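Local coordinates for actin-binding protein, cofilin/tropomyosin family protein, putative (Entamoeba histolytica, PDB 4LIZ) that binds actin filaments and stabilises them, and may thereby contribute to phagocytosis and pseudopod formation, at residues 9-13 / 107-111; 61-67 / 78-84. The contacts are given in a common frame with arbitrary orientation. Where two conformers were deposited one is given. Residue numbers count along the deposited sequence, not the author numbering.

From the N terminus, the chain first enters helix 10-17, whose opening turn carries one side of contact 1. It then runs through the hairpin of strands 26-32 and 37-44 and through helix 48-54 to strands 60-69 and 76-85, where contact 2 closes a short loop of ten residues. Helix 92-108 follows, and its end returns to helix 10-17 to complete contact 1, 94 residues on. The small loop of contact 2 thus lies wholly within the large one of contact 1. Contact 1 joins two helices on one face of the sheet, contact 2 two neighbouring strands of that sheet. Y64 links them: its ring packs on V13 and I109, and its OH probably hydrogen-bonds N111 O.

Contact 1 of 2, residues 9-13 / 107-111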
# COMPACT_ATOMS: atom_id res chain seq x y z
N VAL A 9 -10.61 3.33 4.72
CA VAL A 9 -9.64 3.41 3.63
C VAL A 9 -9.59 4.71 2.87
O VAL A 9 -8.57 5.25 2.56
CB VAL A 9 -9.77 2.17 2.67
CG1 VAL A 9 -8.77 2.28 1.53
CG2 VAL A 9 -9.63 0.88 3.45
N ALA A 10 -10.81 5.18 2.43
CA ALA A 10 -10.84 6.27 1.52
C ALA A 10 -10.22 7.59 2.04
O ALA A 10 -9.62 8.35 1.29
CB ALA A 10 -12.28 6.50 1.02
N GLY A 11 -10.47 7.82 3.30
CA GLY A 11 -9.95 9.05 3.90
C GLY A 11 -8.45 9.26 3.81
O GLY A 11 -7.91 10.23 3.27
N PRO A 12 -7.72 8.24 4.36
CA PRO A 12 -6.31 8.37 4.26
C PRO A 12 -5.73 8.31 2.85
O PRO A 12 -4.71 8.89 2.58
CB PRO A 12 -5.78 7.16 5.10
CG PRO A 12 -6.89 6.85 5.99
CD PRO A 12 -8.17 7.16 5.27
N VAL A 13 -6.35 7.56 1.94
CA VAL A 13 -5.95 7.53 0.54
C VAL A 13 -6.02 8.97 -0.08
O VAL A 13 -5.09 9.39 -0.68
CB VAL A 13 -6.84 6.47 -0.20
CG1 VAL A 13 -6.67 6.62 -1.72
CG2 VAL A 13 -6.46 5.06 0.27
N ASN A 107 -10.56 -1.17 -5.56
CA ASN A 107 -11.61 -0.26 -5.96
C ASN A 107 -11.78 1.05 -5.25
O ASN A 107 -12.32 1.98 -5.77
CB ASN A 107 -12.91 -1.01 -5.89
CG ASN A 107 -12.98 -2.01 -7.00
OD1 ASN A 107 -12.29 -1.85 -8.04
ND2 ASN A 107 -13.72 -3.09 -6.78
N VAL A 108 -11.19 1.15 -4.09
CA VAL A 108 -11.11 2.43 -3.39
C VAL A 108 -9.81 3.11 -3.75
O VAL A 108 -9.80 4.36 -3.97
CB VAL A 108 -11.18 2.22 -1.85
CG1 VAL A 108 -11.02 3.56 -1.07
CG2 VAL A 108 -12.40 1.42 -1.47
N ILE A 109 -8.72 2.37 -3.72
CA ILE A 109 -7.28 2.78 -4.05
C ILE A 109 -7.12 2.47 -5.53
O ILE A 109 -6.49 1.47 -5.98
CB ILE A 109 -6.19 2.05 -3.28
CG1 ILE A 109 -6.53 2.02 -1.85
CG2 ILE A 109 -4.78 2.66 -3.60
CD1 ILE A 109 -5.38 1.49 -1.00
N ASN A 110 -7.78 3.30 -6.32
CA ASN A 110 -7.76 3.21 -7.77
C ASN A 110 -6.75 4.03 -8.50
O ASN A 110 -6.70 3.94 -9.68
CB ASN A 110 -9.17 3.45 -8.30
CG ASN A 110 -9.74 4.72 -7.78
OD1 ASN A 110 -9.03 5.67 -7.73
ND2 ASN A 110 -10.98 4.69 -7.24
N ASN A 111 -5.97 4.86 -7.83
CA ASN A 111 -4.99 5.72 -8.48
C ASN A 111 -3.59 5.23 -8.05
O ASN A 111 -3.05 5.65 -7.01
CB ASN A 111 -5.14 7.16 -8.00
CG ASN A 111 -4.27 8.14 -8.74
OD1 ASN A 111 -3.37 7.79 -9.50
ND2 ASN A 111 -4.57 9.40 -8.53
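V108 is the main bump of this small apolar joint. Its side chain points at the other segment, where CG1 enters the shallow hollow between V9 and A10 at the start of helix 10-17: V108 CG1 lies 3.7 Å from V9 CG1 and 3.8 Å from both CA and CB of A10. A methyl can come this close to the A10 backbone because the alanine carries nothing beyond CB. I109 supplies a second bump. Its CA-to-CB bond runs sideways, but the m rotamer sends CG1 between V9 and V13, four residues apart, at 4.1 Å from V9 CG1 and 3.7 Å from V13 CG2. The turn itself is held by V13 N to V9 O at 3.3 Å. In this ADF-homology fold, helix 10-17 and helix 92-108 lie on the same face of the central mixed sheet, and the contact brings the start of one against the end of the other. Side chains of the sheet complete the packing: V9 touches L38 and F29, V13 and I109 both touch Y64, and I109 reaches F81. N110 ND2 makes a weak hydrogen bond back to N107 O, 3.4 Å away.

Contact 2 of 2, residues 61-67 / 78-84; sequences QFAYYRT and KFVFISW
Strands 61-67 and 78-84 run antiparallel, both in extended conformation, with axes 4.7 Å apart at closest approach and directions at 156°. The register pairs Q61 with W84, F62 with S83, and so on to T67 with K78. Four hydrogen-bonded pairs, Q61-W84, A63-I82, Y65-V80 and T67-K78, give eight N-to-O bonds of 2.8 to 3.1 Å: the shortest is T67 N to K78 O, the longest Y65 N to V80 O. The non-hydrogen-bonded pairs between them add CA-H...O contacts, such as Y64 CA to V80 O at 3.3 Å.

Aromatic packing differs by face. On the face carrying F62, Y64, R66, F79, F81 and S83, F62 CD2 meets F81 CZ at 3.7 Å. Y64 (chi1 t) and F79 (m) hold their rings at 22° with centroids 5.7 Å apart, slid so far that they barely overlap. On the other face Y65 adopts p, laying its ring over V80: V80 CB stands 3.8 Å from the centroid, a CH-pi contact, while I82 CD1 sits at the ring edge.

Polar ends bond outward: Y64 OH to N111, R66 to D19 in a salt bridge, K78 NZ to H137, S83 OG to H117, Q61 OE1 and W84 NE1 to K56. With strands 26-32 and 114-118 flanking it, this is the central beta hairpin of the ADF-homology fold; the F-loop, D71 to R76, spans its connection and the first residue of strand 76-85, and is probably important for stable binding to G- and F-actin.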
# COMPACT_ATOMS: atom_id res chain seq x y z
N GLN A 61 -1.47 -7.04 5.43
CA GLN A 61 -1.55 -5.56 5.43
C GLN A 61 -1.61 -5.01 4.03
O GLN A 61 -1.34 -5.76 3.05
CB GLN A 61 -0.39 -4.97 6.22
CG GLN A 61 -0.37 -5.27 7.72
CD GLN A 61 0.95 -5.00 8.35
OE1 GLN A 61 1.91 -5.69 8.13
NE2 GLN A 61 1.03 -3.86 9.03
N PHE A 62 -1.95 -3.74 3.85
CA PHE A 62 -1.86 -3.03 2.63
C PHE A 62 -1.15 -1.73 2.80
O PHE A 62 -1.23 -1.21 3.94
CB PHE A 62 -3.24 -2.76 2.01
CG PHE A 62 -4.05 -4.03 1.73
CD1 PHE A 62 -4.94 -4.53 2.64
CD2 PHE A 62 -3.89 -4.62 0.50
CE1 PHE A 62 -5.62 -5.77 2.40
CE2 PHE A 62 -4.63 -5.75 0.24
CZ PHE A 62 -5.44 -6.28 1.15
N ALA A 63 -0.52 -1.17 1.86
CA ALA A 63 0.12 0.08 1.99
C ALA A 63 -0.05 0.88 0.76
O ALA A 63 -0.17 0.39 -0.39
CB ALA A 63 1.60 -0.03 2.40
N TYR A 64 0.02 2.21 0.87
CA TYR A 64 -0.13 3.14 -0.19
C TYR A 64 0.70 4.39 0.07
O TYR A 64 0.55 4.95 1.15
CB TYR A 64 -1.64 3.50 -0.35
CG TYR A 64 -1.95 4.41 -1.51
CD1 TYR A 64 -1.81 4.02 -2.81
CD2 TYR A 64 -2.49 5.66 -1.25
CE1 TYR A 64 -2.18 4.83 -3.87
CE2 TYR A 64 -2.90 6.51 -2.31
CZ TYR A 64 -2.73 6.07 -3.60
OH TYR A 64 -3.20 6.84 -4.72
N TYR A 65 1.57 4.79 -0.83
CA TYR A 65 2.40 5.96 -0.62
C TYR A 65 2.69 6.71 -1.92
O TYR A 65 2.59 6.19 -2.98
CB TYR A 65 3.72 5.61 0.12
CG TYR A 65 4.75 4.81 -0.63
CD1 TYR A 65 5.76 5.41 -1.31
CD2 TYR A 65 4.68 3.44 -0.64
CE1 TYR A 65 6.69 4.67 -1.99
CE2 TYR A 65 5.62 2.69 -1.30
CZ TYR A 65 6.61 3.32 -1.98
OH TYR A 65 7.54 2.63 -2.67
N ARG A 66 3.09 7.96 -1.74
CA ARG A 66 3.45 8.82 -2.83
C ARG A 66 4.95 8.95 -2.90
O ARG A 66 5.62 8.88 -1.92
CB ARG A 66 2.82 10.21 -2.74
CG ARG A 66 3.28 11.04 -1.59
CD ARG A 66 2.46 12.30 -1.50
NE ARG A 66 2.78 13.28 -2.50
CZ ARG A 66 1.90 14.03 -3.16
NH1 ARG A 66 0.61 13.88 -2.97
NH2 ARG A 66 2.35 14.92 -4.00
N THR A 67 5.43 9.08 -4.12
CA THR A 67 6.83 9.23 -4.42
C THR A 67 7.00 10.11 -5.67
O THR A 67 6.09 10.50 -6.23
CB THR A 67 7.55 7.86 -4.51
OG1 THR A 67 8.96 8.04 -4.53
CG2 THR A 67 7.16 7.14 -5.72
N LYS A 78 4.04 10.00 -8.18
CA LYS A 78 3.63 8.67 -8.53
C LYS A 78 3.15 8.01 -7.23
O LYS A 78 3.58 8.35 -6.14
CB LYS A 78 4.83 7.84 -9.00
CG LYS A 78 5.45 8.45 -10.27
CD LYS A 78 4.62 8.20 -11.48
CE LYS A 78 5.40 8.68 -12.74
NZ LYS A 78 4.63 8.37 -13.97
N PHE A 79 2.20 7.09 -7.36
CA PHE A 79 1.62 6.40 -6.23
C PHE A 79 1.91 4.93 -6.31
O PHE A 79 1.79 4.31 -7.39
CB PHE A 79 0.14 6.65 -6.17
CG PHE A 79 -0.21 8.10 -6.04
CD1 PHE A 79 0.06 8.83 -4.90
CD2 PHE A 79 -0.78 8.77 -7.13
CE1 PHE A 79 -0.21 10.17 -4.84
CE2 PHE A 79 -1.03 10.13 -7.05
CZ PHE A 79 -0.75 10.81 -5.92
N VAL A 80 2.30 4.34 -5.20
CA VAL A 80 2.68 2.92 -5.07
C VAL A 80 1.65 2.25 -4.19
O VAL A 80 1.41 2.67 -3.05
CB VAL A 80 4.08 2.78 -4.50
CG1 VAL A 80 4.44 1.30 -4.35
CG2 VAL A 80 5.14 3.49 -5.38
N PHE A 81 1.08 1.11 -4.62
CA PHE A 81 0.17 0.25 -3.90
C PHE A 81 0.86 -1.04 -3.58
O PHE A 81 1.34 -1.72 -4.49
CB PHE A 81 -1.16 0.03 -4.61
CG PHE A 81 -2.01 -1.01 -4.00
CD1 PHE A 81 -2.56 -0.90 -2.73
CD2 PHE A 81 -2.34 -2.18 -4.70
CE1 PHE A 81 -3.39 -1.86 -2.14
CE2 PHE A 81 -3.12 -3.14 -4.14
CZ PHE A 81 -3.68 -2.99 -2.87
N ILE A 82 0.91 -1.46 -2.34
CA ILE A 82 1.52 -2.72 -1.91
C ILE A 82 0.50 -3.52 -1.19
O ILE A 82 -0.23 -3.08 -0.25
CB ILE A 82 2.68 -2.46 -0.93
CG1 ILE A 82 3.80 -1.78 -1.69
CG2 ILE A 82 3.08 -3.73 -0.23
CD1 ILE A 82 4.81 -1.06 -0.81
N SER A 83 0.35 -4.82 -1.52
CA SER A 83 -0.27 -5.85 -0.68
C SER A 83 0.80 -6.67 0.04
O SER A 83 1.83 -6.97 -0.57
CB SER A 83 -1.27 -6.70 -1.49
OG SER A 83 -0.59 -7.41 -2.49
N TRP A 84 0.58 -7.00 1.29
CA TRP A 84 1.57 -7.64 2.10
C TRP A 84 0.93 -8.81 2.80
O TRP A 84 -0.07 -8.71 3.54
CB TRP A 84 2.10 -6.67 3.21
CG TRP A 84 2.90 -7.30 4.32
CD1 TRP A 84 2.46 -7.67 5.48
CD2 TRP A 84 4.30 -7.58 4.26
NE1 TRP A 84 3.49 -8.16 6.27
CE2 TRP A 84 4.65 -8.09 5.52
CE3 TRP A 84 5.30 -7.38 3.32
CZ2 TRP A 84 5.99 -8.46 5.79
CZ3 TRP A 84 6.63 -7.74 3.58
CH2 TRP A 84 6.94 -8.28 4.83